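Local coordinates for protein 2-hydroxyisobutyryl-CoA synthetase (Aquincola tertiaricarbonis, PDB 6HDY) that is a synthetase of the ANL superfamily of AMP-binding enzymes, built from a large N-terminal part and a smaller C-terminal domain, at residues D164-A170 with M213-Y219; F434-S439 with K451-V455; S342-L347 with G365-I370. All coordinates share one frame; numbering follows the deposited sequence.

Contact 1: residues D164-A170 with M213-Y219; sequences DLVCVAA and MKPAAFY
Phe218 and Tyr219 send their rings to opposite faces of a parallel strand pair, and each ring meets residues 164-170 at a slant. Ala169 CB lies 3.6 Å from Phe218 CE2 and nearly as close to CZ. Cys167 SG approaches the same ring obliquely, 5.3 Å from its centroid and 58° off the normal, a Cys sulfur-aromatic contact. On the other face one flank of the Tyr219 ring does the touching: CD2 is 3.8 Å from Val168 CG1, and CE2 rests on Ala170 CB. The CG of Tyr219, anti to the backbone N (chi1 171°), places the ring on this side of the pair, and chi2 (85°) sets the CD2-CE2 flank against Val168 and Ala170. Phe248 adds a second aromatic neighbour to Tyr219, its plane inclined.

Between the faces runs the backbone ladder. Cys167 N donates to Ala217 O at 2.8 Å, Tyr219 N to Cys167 O, and Ala169 N to Tyr219 O. At the start of the pair Leu165 O takes two donors, Ala217 N at 3.2 Å and, weakly, Ala216 N, where the chain turns into the strand. Leu165 CD2 packs tightly on Met213 CB (3.5 Å) and also meets Pro215 CB, while Ala216 CB lies against the Asp164 carboxylate, whose OD2 is held by Arg161 N.

Strands 165-168 and 217-220 thus satisfy much of each other's backbone inside the large sheet, and the side chains that meet across them are mostly apolar. Of the polar groups, Tyr219 OH is hydrogen-bonded to Ser250 OG, which itself bonds to 8LQ; Tyr219 also touches 8LQ and is part of its pocket.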
loop_
_atom_site.group_PDB
_atom_site.type_symbol
_atom_site.label_atom_id
_atom_site.label_comp_id
_atom_site.label_asym_id
_atom_site.label_seq_id
_atom_site.Cartn_x
_atom_site.Cartn_y
_atom_site.Cartn_z
ATOM N N ASP A 164 18.165 7.079 -7.368
ATOM C CA ASP A 164 17.038 7.757 -8.017
ATOM C C ASP A 164 15.782 7.604 -7.163
ATOM O O ASP A 164 15.511 6.526 -6.634
ATOM C CB ASP A 164 16.737 7.134 -9.372
ATOM C CG ASP A 164 17.626 7.569 -10.519
ATOM O OD1 ASP A 164 18.356 8.596 -10.365
ATOM O OD2 ASP A 164 17.537 6.943 -11.597
ATOM N N LEU A 165 15.009 8.682 -7.046
ATOM C CA LEU A 165 13.751 8.675 -6.327
ATOM C C LEU A 165 12.688 8.067 -7.270
ATOM O O LEU A 165 12.439 8.600 -8.365
ATOM C CB LEU A 165 13.364 10.084 -5.864
ATOM C CG LEU A 165 12.063 10.139 -5.034
ATOM C CD1 LEU A 165 12.309 9.713 -3.647
ATOM C CD2 LEU A 165 11.508 11.534 -4.989
ATOM N N VAL A 166 12.099 6.920 -6.856
ATOM C CA VAL A 166 11.108 6.208 -7.661
ATOM C C VAL A 166 9.753 6.327 -7.002
ATOM O O VAL A 166 9.556 5.781 -5.916
ATOM C CB VAL A 166 11.495 4.723 -7.906
ATOM C CG1 VAL A 166 10.431 4.009 -8.755
ATOM C CG2 VAL A 166 12.868 4.613 -8.558
ATOM N N CYS A 167 8.817 7.034 -7.655
ATOM C CA CYS A 167 7.476 7.145 -7.124
ATOM C C CYS A 167 6.633 5.973 -7.586
ATOM O O CYS A 167 6.368 5.860 -8.782
ATOM C CB CYS A 167 6.828 8.472 -7.498
ATOM S SG CYS A 167 5.194 8.710 -6.756
ATOM N N VAL A 168 6.197 5.102 -6.647
ATOM C CA VAL A 168 5.300 3.971 -6.964
ATOM C C VAL A 168 3.887 4.421 -6.612
ATOM O O VAL A 168 3.507 4.473 -5.443
ATOM C CB VAL A 168 5.726 2.623 -6.300
ATOM C CG1 VAL A 168 4.806 1.484 -6.736
ATOM C CG2 VAL A 168 7.167 2.290 -6.673
ATOM N N ALA A 169 3.139 4.829 -7.637
ATOM C CA ALA A 169 1.798 5.372 -7.474
ATOM C C ALA A 169 0.693 4.481 -8.066
ATOM O O ALA A 169 -0.041 4.880 -8.969
ATOM C CB ALA A 169 1.743 6.794 -8.035
ATOM N N ALA A 170 0.605 3.258 -7.556
ATOM C CA ALA A 170 -0.449 2.280 -7.849
ATOM C C ALA A 170 -0.856 1.752 -6.473
ATOM O O ALA A 170 -0.063 1.856 -5.530
ATOM C CB ALA A 170 0.069 1.163 -8.747
ATOM N N MET A 213 9.517 16.817 -4.137
ATOM C CA MET A 213 10.514 15.736 -4.214
ATOM C C MET A 213 11.248 15.631 -5.537
ATOM O O MET A 213 12.396 15.212 -5.541
ATOM C CB MET A 213 9.886 14.366 -3.862
ATOM C CG MET A 213 9.412 14.222 -2.429
ATOM S SD MET A 213 10.731 14.253 -1.178
ATOM C CE MET A 213 9.962 15.311 -0.055
ATOM N N LYS A 214 10.584 15.966 -6.662
ATOM C CA LYS A 214 11.153 15.908 -8.025
ATOM C C LYS A 214 11.758 14.497 -8.355
ATOM O O LYS A 214 12.970 14.363 -8.526
ATOM C CB LYS A 214 12.142 17.074 -8.303
ATOM C CG LYS A 214 11.571 18.453 -7.954
ATOM C CD LYS A 214 11.534 19.395 -9.135
ATOM C CE LYS A 214 11.251 20.826 -8.727
ATOM N NZ LYS A 214 9.797 21.153 -8.769
ATOM N N PRO A 215 10.909 13.435 -8.461
ATOM C CA PRO A 215 11.442 12.085 -8.721
ATOM C C PRO A 215 12.003 11.849 -10.107
ATOM O O PRO A 215 11.527 12.434 -11.089
ATOM C CB PRO A 215 10.224 11.188 -8.485
ATOM C CG PRO A 215 9.074 12.045 -8.857
ATOM C CD PRO A 215 9.442 13.388 -8.283
ATOM N N ALA A 216 12.982 10.947 -10.192
ATOM C CA ALA A 216 13.557 10.593 -11.481
ATOM C C ALA A 216 12.636 9.631 -12.230
ATOM O O ALA A 216 12.656 9.620 -13.460
ATOM C CB ALA A 216 14.933 9.972 -11.296
ATOM N N ALA A 217 11.832 8.813 -11.488
ATOM C CA ALA A 217 10.954 7.827 -12.102
ATOM C C ALA A 217 9.585 7.712 -11.440
ATOM O O ALA A 217 9.431 7.982 -10.249
ATOM C CB ALA A 217 11.641 6.468 -12.181
ATOM N N PHE A 218 8.576 7.363 -12.252
ATOM C CA PHE A 218 7.183 7.212 -11.816
ATOM C C PHE A 218 6.653 5.902 -12.305
ATOM O O PHE A 218 6.831 5.589 -13.477
ATOM C CB PHE A 218 6.297 8.330 -12.397
ATOM C CG PHE A 218 4.821 8.244 -12.059
ATOM C CD1 PHE A 218 3.949 7.500 -12.848
ATOM C CD2 PHE A 218 4.299 8.940 -10.976
ATOM C CE1 PHE A 218 2.599 7.429 -12.540
ATOM C CE2 PHE A 218 2.942 8.887 -10.684
ATOM C CZ PHE A 218 2.103 8.124 -11.460
ATOM N N TYR A 219 5.929 5.174 -11.435
ATOM C CA TYR A 219 5.246 3.945 -11.803
ATOM C C TYR A 219 3.756 4.039 -11.497
ATOM O O TYR A 219 3.371 4.467 -10.401
ATOM C CB TYR A 219 5.853 2.694 -11.096
ATOM C CG TYR A 219 5.015 1.444 -11.313
ATOM C CD1 TYR A 219 5.180 0.656 -12.450
ATOM C CD2 TYR A 219 4.001 1.097 -10.423
ATOM C CE1 TYR A 219 4.387 -0.472 -12.672
ATOM C CE2 TYR A 219 3.185 -0.011 -10.648
ATOM C CZ TYR A 219 3.386 -0.795 -11.769
ATOM O OH TYR A 219 2.544 -1.849 -11.996
#

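Contact 2: residues F434-S439 with K451-V455; sequences FRTEAS and KVELV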
loop_
_atom_site.group_PDB
_atom_site.type_symbol
_atom_site.label_atom_id
_atom_site.label_comp_id
_atom_site.label_asym_id
_atom_site.label_seq_id
_atom_site.Cartn_x
_atom_site.Cartn_y
_atom_site.Cartn_z
ATOM N N PHE A 434 -16.522 19.380 -33.715
ATOM C CA PHE A 434 -15.681 18.353 -33.122
ATOM C C PHE A 434 -16.393 16.989 -33.143
ATOM O O PHE A 434 -15.774 15.996 -33.535
ATOM C CB PHE A 434 -15.170 18.740 -31.716
ATOM C CG PHE A 434 -14.540 17.560 -31.012
ATOM C CD1 PHE A 434 -13.291 17.081 -31.405
ATOM C CD2 PHE A 434 -15.236 16.862 -30.035
ATOM C CE1 PHE A 434 -12.757 15.921 -30.833
ATOM C CE2 PHE A 434 -14.686 15.721 -29.444
ATOM C CZ PHE A 434 -13.451 15.258 -29.848
ATOM N N ARG A 435 -17.682 16.951 -32.725
ATOM C CA ARG A 435 -18.538 15.753 -32.708
ATOM C C ARG A 435 -18.540 15.031 -34.074
ATOM O O ARG A 435 -18.340 13.817 -34.113
ATOM C CB ARG A 435 -19.979 16.110 -32.290
ATOM C CG ARG A 435 -20.786 14.921 -31.758
ATOM C CD ARG A 435 -22.237 15.268 -31.457
ATOM N NE ARG A 435 -22.955 15.671 -32.671
ATOM C CZ ARG A 435 -23.544 14.829 -33.514
ATOM N NH1 ARG A 435 -23.535 13.522 -33.274
ATOM N NH2 ARG A 435 -24.160 15.288 -34.599
ATOM N N THR A 436 -18.698 15.789 -35.178
ATOM C CA THR A 436 -18.684 15.270 -36.551
ATOM C C THR A 436 -17.278 14.786 -36.961
ATOM O O THR A 436 -17.154 13.724 -37.575
ATOM C CB THR A 436 -19.297 16.280 -37.547
ATOM O OG1 THR A 436 -18.501 17.470 -37.608
ATOM C CG2 THR A 436 -20.728 16.629 -37.211
ATOM N N GLU A 437 -16.229 15.551 -36.614
ATOM C CA GLU A 437 -14.844 15.176 -36.933
ATOM C C GLU A 437 -14.363 13.913 -36.182
ATOM O O GLU A 437 -13.612 13.118 -36.759
ATOM C CB GLU A 437 -13.884 16.352 -36.724
ATOM C CG GLU A 437 -13.237 16.817 -38.018
ATOM C CD GLU A 437 -12.041 15.994 -38.462
ATOM O OE1 GLU A 437 -12.249 14.936 -39.100
ATOM O OE2 GLU A 437 -10.895 16.407 -38.171
ATOM N N ALA A 438 -14.800 13.735 -34.910
ATOM C CA ALA A 438 -14.499 12.551 -34.087
ATOM C C ALA A 438 -15.137 11.329 -34.772
ATOM O O ALA A 438 -14.439 10.352 -35.026
ATOM C CB ALA A 438 -15.063 12.719 -32.679
ATOM N N SER A 439 -16.434 11.433 -35.150
ATOM C CA SER A 439 -17.208 10.418 -35.888
ATOM C C SER A 439 -16.471 9.971 -37.167
ATOM O O SER A 439 -16.205 8.782 -37.312
ATOM C CB SER A 439 -18.603 10.947 -36.224
ATOM O OG SER A 439 -19.327 10.052 -37.047
ATOM N N LYS A 451 -21.526 6.642 -34.263
ATOM C CA LYS A 451 -22.400 7.673 -33.712
ATOM C C LYS A 451 -21.705 8.246 -32.454
ATOM O O LYS A 451 -21.337 7.484 -31.554
ATOM C CB LYS A 451 -23.765 7.092 -33.341
ATOM C CG LYS A 451 -24.749 7.029 -34.495
ATOM C CD LYS A 451 -26.105 6.498 -34.036
ATOM C CE LYS A 451 -27.183 6.709 -35.078
ATOM N NZ LYS A 451 -28.466 6.089 -34.669
ATOM N N VAL A 452 -21.498 9.578 -32.414
ATOM C CA VAL A 452 -20.860 10.272 -31.296
ATOM C C VAL A 452 -21.859 11.166 -30.560
ATOM O O VAL A 452 -22.518 11.995 -31.172
ATOM C CB VAL A 452 -19.598 11.079 -31.725
ATOM C CG1 VAL A 452 -18.941 11.782 -30.528
ATOM C CG2 VAL A 452 -18.579 10.200 -32.448
ATOM N N GLU A 453 -21.946 11.009 -29.247
ATOM C CA GLU A 453 -22.718 11.894 -28.384
ATOM C C GLU A 453 -21.654 12.643 -27.556
ATOM O O GLU A 453 -20.777 11.991 -26.982
ATOM C CB GLU A 453 -23.652 11.105 -27.438
ATOM C CG GLU A 453 -24.542 12.018 -26.598
ATOM C CD GLU A 453 -25.036 11.501 -25.257
ATOM O OE1 GLU A 453 -25.898 12.175 -24.648
ATOM O OE2 GLU A 453 -24.549 10.444 -24.800
ATOM N N LEU A 454 -21.696 13.989 -27.530
ATOM C CA LEU A 454 -20.743 14.729 -26.703
ATOM C C LEU A 454 -21.291 14.840 -25.299
ATOM O O LEU A 454 -22.502 15.036 -25.110
ATOM C CB LEU A 454 -20.464 16.162 -27.213
ATOM C CG LEU A 454 -19.686 16.357 -28.514
ATOM C CD1 LEU A 454 -19.569 17.830 -28.835
ATOM C CD2 LEU A 454 -18.306 15.714 -28.455
ATOM N N VAL A 455 -20.392 14.736 -24.310
ATOM C CA VAL A 455 -20.713 14.937 -22.902
ATOM C C VAL A 455 -19.917 16.171 -22.428
ATOM O O VAL A 455 -18.972 16.591 -23.101
ATOM C CB VAL A 455 -20.495 13.693 -21.992
ATOM C CG1 VAL A 455 -21.472 12.568 -22.335
ATOM C CG2 VAL A 455 -19.041 13.209 -22.005
#
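Arg435 and Val452 supply the hydrogen bond that crosses between 434-439 and 451-455. Arg435 NH1 donates to Val452 O at 2.8 Å with an N-H...O angle of 160°, and the oxygen lies at the edge of the guanidinium, practically in its plane. The arginine chain runs extended and then folds at chi3 (63°), which turns the planar group back onto the carbonyl. A salt bridge from Arg435 NE to Glu432, one helical turn earlier, helps fix its orientation. Ser439 OG likewise ties helix to strand, bonding to Ala450 O just ahead of 451-455.

The apolar contacts come from two strand residues that point at the helix. Leu454 splits its branches: CD2 reaches the Phe434 ring at its edge, 3.6 Å from CD2 of the ring, while CG lies 3.7 Å from Arg435 CG, against the aliphatic part of the arginine. Val452, two residues earlier on the same side of the strand, also splits its branches, with CG1 3.8 Å from Arg435 CG and CG2 set against the helix backbone, 3.7 Å from Ser439 N. Ala438 CB stays farther from Val452 CG2, at 4.3 Å, and sits over one face of the Phe434 ring toward its rim.

Helix and strand run roughly antiparallel, at 146°, in the C-terminal domain. Strand 450-454 is outermost in its mixed sheet and takes its backbone bonds from strand 413-419 through Lys451 and Glu453. The side chains of those two residues turn to the other face, where helix 474-486 packs, so the strand lies between two helices.

Contact 3: residues S342-L347 with G365-I370; sequences SGDLTL and GIFGRI. With 8LQ ([[(2~{R},3~{S},4~{R},5~{R})-5-(6-aminopurin-9-yl)-3,4-bis(oxidanyl)oxolan-2-yl]methoxy-oxidanyl-phosphoryl] (3~{S})-3-oxidanylbutanoate), chain C.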
loop_
_atom_site.group_PDB
_atom_site.type_symbol
_atom_site.label_atom_id
_atom_site.label_comp_id
_atom_site.label_asym_id
_atom_site.label_seq_id
_atom_site.Cartn_x
_atom_site.Cartn_y
_atom_site.Cartn_z
ATOM N N SER A 342 -2.552 -16.183 -21.518
ATOM C CA SER A 342 -2.864 -14.815 -21.095
ATOM C C SER A 342 -4.250 -14.393 -21.514
ATOM O O SER A 342 -4.930 -13.697 -20.761
ATOM C CB SER A 342 -1.842 -13.824 -21.637
ATOM O OG SER A 342 -1.994 -13.672 -23.040
ATOM N N GLY A 343 -4.648 -14.822 -22.706
ATOM C CA GLY A 343 -5.911 -14.454 -23.330
ATOM C C GLY A 343 -5.806 -13.086 -23.981
ATOM O O GLY A 343 -6.823 -12.481 -24.323
ATOM N N ASP A 344 -4.562 -12.584 -24.150
ATOM C CA ASP A 344 -4.268 -11.274 -24.717
ATOM C C ASP A 344 -3.883 -11.397 -26.169
ATOM O O ASP A 344 -3.637 -12.504 -26.638
ATOM C CB ASP A 344 -3.159 -10.582 -23.913
ATOM C CG ASP A 344 -3.565 -10.275 -22.493
ATOM O OD1 ASP A 344 -4.672 -9.747 -22.297
ATOM O OD2 ASP A 344 -2.771 -10.553 -21.577
ATOM N N LEU A 345 -3.859 -10.265 -26.896
ATOM C CA LEU A 345 -3.438 -10.249 -28.284
ATOM C C LEU A 345 -2.214 -9.357 -28.433
ATOM O O LEU A 345 -2.159 -8.263 -27.865
ATOM C CB LEU A 345 -4.580 -9.812 -29.224
ATOM C CG LEU A 345 -4.373 -10.120 -30.690
ATOM C CD1 LEU A 345 -4.572 -11.595 -30.979
ATOM C CD2 LEU A 345 -5.302 -9.288 -31.564
ATOM N N THR A 346 -1.219 -9.845 -29.180
ATOM C CA THR A 346 0.007 -9.093 -29.468
ATOM C C THR A 346 0.573 -9.515 -30.829
ATOM O O THR A 346 0.060 -10.429 -31.470
ATOM C CB THR A 346 1.049 -9.261 -28.324
ATOM O OG1 THR A 346 2.037 -8.236 -28.425
ATOM C CG2 THR A 346 1.735 -10.623 -28.340
ATOM N N LEU A 347 1.633 -8.836 -31.247
ATOM C CA LEU A 347 2.436 -9.132 -32.417
ATOM C C LEU A 347 3.864 -9.151 -31.884
ATOM O O LEU A 347 4.256 -8.261 -31.112
ATOM C CB LEU A 347 2.286 -8.051 -33.511
ATOM C CG LEU A 347 2.941 -8.392 -34.863
ATOM C CD1 LEU A 347 2.136 -7.839 -35.999
ATOM C CD2 LEU A 347 4.349 -7.852 -34.958
ATOM N N GLY A 365 3.394 -3.322 -28.178
ATOM C CA GLY A 365 3.002 -3.831 -26.873
ATOM C C GLY A 365 1.878 -4.839 -27.035
ATOM O O GLY A 365 1.845 -5.606 -28.003
ATOM N N ILE A 366 0.908 -4.777 -26.130
ATOM C CA ILE A 366 -0.222 -5.679 -26.088
ATOM C C ILE A 366 -1.476 -4.870 -26.369
ATOM O O ILE A 366 -1.721 -3.846 -25.719
ATOM C CB ILE A 366 -0.213 -6.475 -24.737
ATOM C CG1 ILE A 366 0.992 -7.446 -24.705
ATOM C CG2 ILE A 366 -1.570 -7.205 -24.465
ATOM C CD1 ILE A 366 1.391 -7.945 -23.398
ATOM N N PHE A 367 -2.247 -5.326 -27.376
ATOM C CA PHE A 367 -3.447 -4.665 -27.882
ATOM C C PHE A 367 -4.632 -4.683 -26.919
ATOM O O PHE A 367 -5.430 -3.748 -26.896
ATOM C CB PHE A 367 -3.841 -5.255 -29.248
ATOM C CG PHE A 367 -2.703 -5.372 -30.245
ATOM C CD1 PHE A 367 -1.916 -4.268 -30.564
ATOM C CD2 PHE A 367 -2.444 -6.573 -30.888
ATOM C CE1 PHE A 367 -0.880 -4.374 -31.497
ATOM C CE2 PHE A 367 -1.405 -6.677 -31.821
ATOM C CZ PHE A 367 -0.629 -5.577 -32.116
ATOM N N GLY A 368 -4.744 -5.752 -26.150
ATOM C CA GLY A 368 -5.834 -5.938 -25.201
ATOM C C GLY A 368 -6.165 -7.397 -25.004
ATOM O O GLY A 368 -5.489 -8.263 -25.558
ATOM N N ARG A 369 -7.199 -7.664 -24.201
ATOM C CA ARG A 369 -7.719 -8.999 -23.888
ATOM C C ARG A 369 -8.629 -9.406 -25.042
ATOM O O ARG A 369 -9.489 -8.617 -25.447
ATOM C CB ARG A 369 -8.500 -8.947 -22.558
ATOM C CG ARG A 369 -8.718 -10.293 -21.893
ATOM C CD ARG A 369 -8.606 -10.198 -20.384
ATOM N NE ARG A 369 -7.416 -10.894 -19.883
ATOM C CZ ARG A 369 -6.914 -10.733 -18.662
ATOM N NH1 ARG A 369 -7.488 -9.891 -17.806
ATOM N NH2 ARG A 369 -5.827 -11.401 -18.289
ATOM N N ILE A 370 -8.423 -10.609 -25.607
ATOM C CA ILE A 370 -9.233 -11.106 -26.722
ATOM C C ILE A 370 -10.745 -11.015 -26.405
ATOM O O ILE A 370 -11.522 -10.676 -27.296
ATOM C CB ILE A 370 -8.778 -12.514 -27.185
ATOM C CG1 ILE A 370 -7.353 -12.457 -27.783
ATOM C CG2 ILE A 370 -9.782 -13.144 -28.197
ATOM C CD1 ILE A 370 -6.677 -13.790 -27.937
HETATM N N9 8LQ C . -2.085 -5.682 -19.176
HETATM C C8 8LQ C . -1.174 -5.626 -18.191
HETATM N N7 8LQ C . -0.123 -4.937 -18.622
HETATM C C5 8LQ C . -0.364 -4.579 -19.894
HETATM C C6 8LQ C . 0.317 -3.836 -20.794
HETATM N N6 8LQ C . 1.509 -3.372 -20.454
HETATM N N1 8LQ C . -0.168 -3.593 -22.027
HETATM C C2 8LQ C . -1.425 -4.076 -22.401
HETATM N N3 8LQ C . -2.138 -4.774 -21.437
HETATM C C4 8LQ C . -1.587 -5.038 -20.229
HETATM C CAA 8LQ C . 0.530 -6.831 -12.194
HETATM C CAZ 8LQ C . 0.806 -6.063 -13.514
HETATM O OAE 8LQ C . 0.418 -4.701 -13.366
HETATM C CAL 8LQ C . 0.046 -6.661 -14.714
HETATM C CAS 8LQ C . -1.461 -6.723 -14.429
HETATM O OAC 8LQ C . -2.145 -5.709 -14.522
HETATM O OAQ 8LQ C . -1.929 -7.948 -13.993
HETATM P PBC 8LQ C . -3.486 -8.310 -13.920
HETATM O OAH 8LQ C . -4.076 -7.317 -12.831
HETATM O OAD 8LQ C . -3.744 -9.726 -13.603
HETATM O "O5'" 8LQ C . -4.031 -7.974 -15.365
HETATM C "C5'" 8LQ C . -3.352 -8.581 -16.462
HETATM C "C4'" 8LQ C . -3.978 -8.124 -17.755
HETATM O "O4'" 8LQ C . -3.878 -6.678 -17.854
HETATM C "C3'" 8LQ C . -3.149 -8.653 -18.847
HETATM O "O3'" 8LQ C . -3.569 -10.003 -19.191
HETATM C "C2'" 8LQ C . -3.451 -7.641 -19.955
HETATM O "O2'" 8LQ C . -4.800 -7.851 -20.531
HETATM C "C1'" 8LQ C . -3.430 -6.346 -19.176
HETATM O O HOH W 1 3.289 -5.725 -30.295
#
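Asp344 and Arg369 form a non-hydrogen-bonded antiparallel pair whose side chains diverge, in a pairing that is irregular overall. Packing is close where Asp344, Thr346 and Ile366 gather: Asp344 CB lies 3.8 Å from Ile366 CG2. A chi1 of -163° carries Thr346 OG1 away from its backbone N toward Gly365, and it gives a short 2.7 Å bond to Gly365 O from above the carbonyl plane. That same oxygen accepts from a water which also donates to Leu347 O. Ile370 N donates to Gly343 O at 2.8 Å, Leu345 N to Gly368 O at 2.9 Å, and Phe367 N to Leu345 O.

On the partly exposed side the side-chain pairs are slacker: Leu345 CD2 stands 4.0 Å from Phe367 CD2, and Ile370 adds to this patch, although the Phe367 ring lies obliquely on the Leu345-Thr346 backbone. Arg369 NH2 makes a weak bond to Ser342 O and lies 2.8 Å from O3' of 8LQ. Asp344 OD1 lies 3.8 Å from Arg369 NE, well out of the guanidinium plane, a long salt bridge.

Both charged groups touch 8LQ. Asp344 OD1 and OD2 accept from its O2' and O3', each at 2.6 Å, while O3' lies over one face of the Arg369 guanidinium. Ile366 flanks the adenine at C2. An aspartate gripping both ribose hydroxyls is typical of the nucleotide pocket of ANL enzymes.

How the contacts relate
Along the chain contact 1 comes first, then contact 3, then contact 2, each closing before the next opens. Contact 1 lies in the five-stranded parallel sheet and contact 3 at the edge of the antiparallel sheet that ends in strand 366-369. Their centres are about 28 Å apart and their nearest atoms about 13 Å, yet both supply residues to the 8LQ pocket, Tyr219 from one and Asp344, Ile366 and Arg369 from the other. Contact 2 belongs to the mixed sheet of the C-terminal domain, its centre about 37 Å from that of contact 1 and about 28 Å from that of contact 3. From that domain Lys466 also reaches 8LQ, so both parts of the chain meet at the ligand.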